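Local coordinates for protein triacylglycerol lipase (Clostridium botulinum, PDB 5AH1) that hydrolyses ester bonds as a zinc-containing triacylglycerol lipase of the alpha/beta-hydrolase class and is linked to the breakdown of synthetic polyesters, at residues 109-115 with 440-445. Residues are numbered along the deposited sequence; the frame is centred on the assembly and turned at random. Where two conformers were deposited one is given.
Sequences KLNASGH and YMDYAS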
ATOM      1  N   LYS A 109      19.027  -5.893  -2.771  1.00 15.07           N
ATOM      2  CA  LYS A 109      19.989  -4.955  -2.194  1.00 14.76           C
ATOM      3  C   LYS A 109      19.966  -5.013  -0.676  1.00 15.32           C
ATOM      4  O   LYS A 109      21.011  -4.963  -0.021  1.00 15.92           O
ATOM      5  CB  LYS A 109      19.704  -3.532  -2.678  1.00 16.23           C
ATOM      6  CG  LYS A 109      19.862  -3.331  -4.172  1.00 17.43           C
ATOM      7  CD  LYS A 109      21.240  -3.714  -4.670  1.00 19.39           C
ATOM      8  CE  LYS A 109      21.369  -3.455  -6.164  1.00 20.97           C
ATOM      9  NZ  LYS A 109      22.721  -3.803  -6.682  1.00 23.29           N
ATOM     10  N   LEU A 110      18.776  -5.123  -0.110  1.00 14.24           N
ATOM     11  CA  LEU A 110      18.635  -5.229   1.329  1.00 13.49           C
ATOM     12  C   LEU A 110      19.276  -6.512   1.844  1.00 14.38           C
ATOM     13  O   LEU A 110      20.083  -6.484   2.762  1.00 14.95           O
ATOM     14  CB  LEU A 110      17.153  -5.171   1.700  1.00 13.36           C
ATOM     15  CG  LEU A 110      16.557  -3.769   1.647  1.00 14.19           C
ATOM     16  CD1 LEU A 110      15.027  -3.799   1.528  1.00 13.84           C
ATOM     17  CD2 LEU A 110      16.996  -2.989   2.881  1.00 14.98           C
ATOM     18  N   ASN A 111      18.946  -7.641   1.237  1.00 13.63           N
ATOM     19  CA  ASN A 111      19.554  -8.897   1.655  1.00 14.08           C
ATOM     20  C   ASN A 111      21.069  -8.881   1.504  1.00 15.66           C
ATOM     21  O   ASN A 111      21.790  -9.387   2.368  1.00 16.76           O
ATOM     22  CB  ASN A 111      18.949 -10.076   0.901  1.00 13.52           C
ATOM     23  CG  ASN A 111      17.568 -10.433   1.417  1.00 13.63           C
ATOM     24  OD1 ASN A 111      17.421 -10.878   2.544  1.00 14.05           O
ATOM     25  ND2 ASN A 111      16.556 -10.237   0.600  1.00 15.02           N
ATOM     26  N   ALA A 112      21.562  -8.281   0.429  1.00 16.62           N
ATOM     27  CA  ALA A 112      23.007  -8.255   0.181  1.00 18.68           C
ATOM     28  C   ALA A 112      23.757  -7.441   1.238  1.00 20.04           C
ATOM     29  O   ALA A 112      24.943  -7.684   1.500  1.00 21.33           O
ATOM     30  CB  ALA A 112      23.289  -7.709  -1.212  1.00 19.74           C
ATOM     31  N   SER A 113      23.072  -6.477   1.843  1.00 19.96           N
ATOM     32  CA  SER A 113      23.677  -5.622   2.855  1.00 20.91           C
ATOM     33  C   SER A 113      23.331  -6.064   4.277  1.00 20.60           C
ATOM     34  O   SER A 113      23.535  -5.315   5.227  1.00 21.34           O
ATOM     35  CB  SER A 113      23.310  -4.151   2.621  1.00 22.24           C
ATOM     36  OG  SER A 113      21.911  -3.951   2.517  1.00 25.39           O
ATOM     37  N   GLY A 114      22.828  -7.289   4.416  1.00 19.34           N
ATOM     38  CA  GLY A 114      22.637  -7.886   5.723  1.00 19.36           C
ATOM     39  C   GLY A 114      21.283  -7.635   6.370  1.00 18.37           C
ATOM     40  O   GLY A 114      21.139  -7.822   7.583  1.00 20.50           O
ATOM     41  N   HIS A 115      20.294  -7.220   5.575  1.00 15.78           N
ATOM     42  CA  HIS A 115      18.949  -6.959   6.075  1.00 15.56           C
ATOM     43  C   HIS A 115      18.012  -7.996   5.470  1.00 14.55           C
ATOM     44  O   HIS A 115      17.573  -7.855   4.326  1.00 14.66           O
ATOM     45  CB  HIS A 115      18.520  -5.539   5.708  1.00 16.43           C
ATOM     46  CG  HIS A 115      19.534  -4.490   6.055  1.00 17.96           C
ATOM     47  ND1 HIS A 115      19.798  -4.109   7.351  1.00 18.88           N
ATOM     48  CD2 HIS A 115      20.335  -3.730   5.270  1.00 18.34           C
ATOM     49  CE1 HIS A 115      20.730  -3.170   7.352  1.00 18.71           C
ATOM     50  NE2 HIS A 115      21.070  -2.920   6.102  1.00 19.44           N
ATOM     51  N   TYR A 440      16.302   2.871   1.836  1.00  9.72           N
ATOM     52  CA  TYR A 440      15.758   1.633   2.371  1.00  9.76           C
ATOM     53  C   TYR A 440      16.762   0.856   3.226  1.00 10.34           C
ATOM     54  O   TYR A 440      16.387   0.285   4.251  1.00 10.36           O
ATOM     55  CB  TYR A 440      15.200   0.752   1.251  1.00  9.60           C
ATOM     56  CG  TYR A 440      13.852   1.225   0.782  1.00  9.57           C
ATOM     57  CD1 TYR A 440      13.732   2.168  -0.225  1.00  9.62           C
ATOM     58  CD2 TYR A 440      12.696   0.762   1.392  1.00 10.60           C
ATOM     59  CE1 TYR A 440      12.494   2.619  -0.628  1.00  9.70           C
ATOM     60  CE2 TYR A 440      11.451   1.203   0.988  1.00 10.88           C
ATOM     61  CZ  TYR A 440      11.365   2.137  -0.013  1.00  9.93           C
ATOM     62  OH  TYR A 440      10.119   2.577  -0.398  1.00 10.93           O
ATOM     63  N   MET A 441      18.032   0.836   2.826  1.00 11.77           N
ATOM     64  CA  MET A 441      19.052   0.164   3.630  1.00 12.20           C
ATOM     65  C   MET A 441      19.213   0.852   4.989  1.00 11.36           C
ATOM     66  O   MET A 441      19.311   0.184   6.025  1.00 11.72           O
ATOM     67  CB  MET A 441      20.367   0.075   2.851  1.00 15.81           C
ATOM     68  CG  MET A 441      20.244  -0.949   1.701  1.00 19.68           C
ATOM     69  SD  MET A 441      21.693  -1.210   0.716  1.00 24.73           S
ATOM     70  CE  MET A 441      21.723   0.325  -0.167  1.00 24.39           C
ATOM     71  N   ASP A 442      19.215   2.183   4.987  1.00 10.84           N
ATOM     72  CA  ASP A 442      19.287   2.932   6.231  1.00 11.55           C
ATOM     73  C   ASP A 442      18.047   2.719   7.083  1.00 10.15           C
ATOM     74  O   ASP A 442      18.143   2.670   8.303  1.00 10.46           O
ATOM     75  CB  ASP A 442      19.502   4.428   5.968  1.00 12.89           C
ATOM     76  CG  ASP A 442      20.927   4.752   5.550  1.00 16.42           C
ATOM     77  OD1 ASP A 442      21.808   3.868   5.655  1.00 17.69           O
ATOM     78  OD2 ASP A 442      21.159   5.899   5.112  1.00 17.45           O
ATOM     79  N   TYR A 443      16.877   2.587   6.459  1.00  9.23           N
ATOM     80  CA  TYR A 443      15.666   2.352   7.238  1.00  9.20           C
ATOM     81  C   TYR A 443      15.697   0.966   7.863  1.00  8.57           C
ATOM     82  O   TYR A 443      15.284   0.793   9.007  1.00  9.31           O
ATOM     83  CB  TYR A 443      14.403   2.503   6.392  1.00  8.88           C
ATOM     84  CG  TYR A 443      13.115   2.594   7.184  1.00  8.85           C
ATOM     85  CD1 TYR A 443      13.061   3.229   8.421  1.00  9.09           C
ATOM     86  CD2 TYR A 443      11.933   2.086   6.670  1.00  9.53           C
ATOM     87  CE1 TYR A 443      11.883   3.338   9.119  1.00  8.86           C
ATOM     88  CE2 TYR A 443      10.750   2.202   7.370  1.00  8.75           C
ATOM     89  CZ  TYR A 443      10.729   2.824   8.588  1.00  8.74           C
ATOM     90  OH  TYR A 443       9.552   2.985   9.296  1.00  9.36           O
ATOM     91  N   ALA A 444      16.186  -0.021   7.115  1.00  9.15           N
ATOM     92  CA  ALA A 444      16.293  -1.373   7.662  1.00  9.57           C
ATOM     93  C   ALA A 444      17.210  -1.352   8.882  1.00  9.17           C
ATOM     94  O   ALA A 444      16.915  -1.987   9.886  1.00 10.10           O
ATOM     95  CB  ALA A 444      16.825  -2.349   6.627  1.00 10.03           C
ATOM     96  N   SER A 445      18.329  -0.645   8.772  0.68 10.71           N
ATOM     97  CA  SER A 445      19.251  -0.503   9.904  0.68 10.95           C
ATOM     98  C   SER A 445      18.523   0.141  11.096  0.68  9.96           C
ATOM     99  O   SER A 445      18.617  -0.338  12.234  0.68 11.30           O
ATOM    100  CB  SER A 445      20.474   0.327   9.522  0.68 11.69           C
ATOM    101  OG  SER A 445      21.292  -0.356   8.583  0.68 12.83           O
TER
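Tyr440 opens the contact through its backbone: its O lies 3.6 Å from Leu110 CD2, while its hydroxyl is hydrogen-bonded to Ile429 O. The same methyl packs against one turn of the helix, for Leu110 CD2 also sits 3.8 Å from Met441 CA, 4.0 Å from Met441 CG and 3.8 Å from Ala444 CB. Met441, which has the largest covered area of the pair (76 of 313 Å² summed over both sides), extends its thioether across the end of the other helix, with SD 3.3 Å from Ser113 OG and 3.9 Å from Lys109 O. Ala444 then makes a CH-pi contact, its CB 3.7 Å from the centroid of the His115 ring and 24° off the normal, hence over the face. Finally, Ser445 OG comes within 3.1 Å of His115 CE1. His115 is placed for this by a Schellman motif that ends helix 106-112: His115 N to Leu110 O is 2.9 Å, Gly114 N to Asn111 O is 3.1 Å, and Gly114 has phi 90°. The chain thereby turns into outermost strand 117-120, so the contact joins this C-capped helix to the late helix 437-448 beside the parallel sheet of an alpha/beta-hydrolase fold.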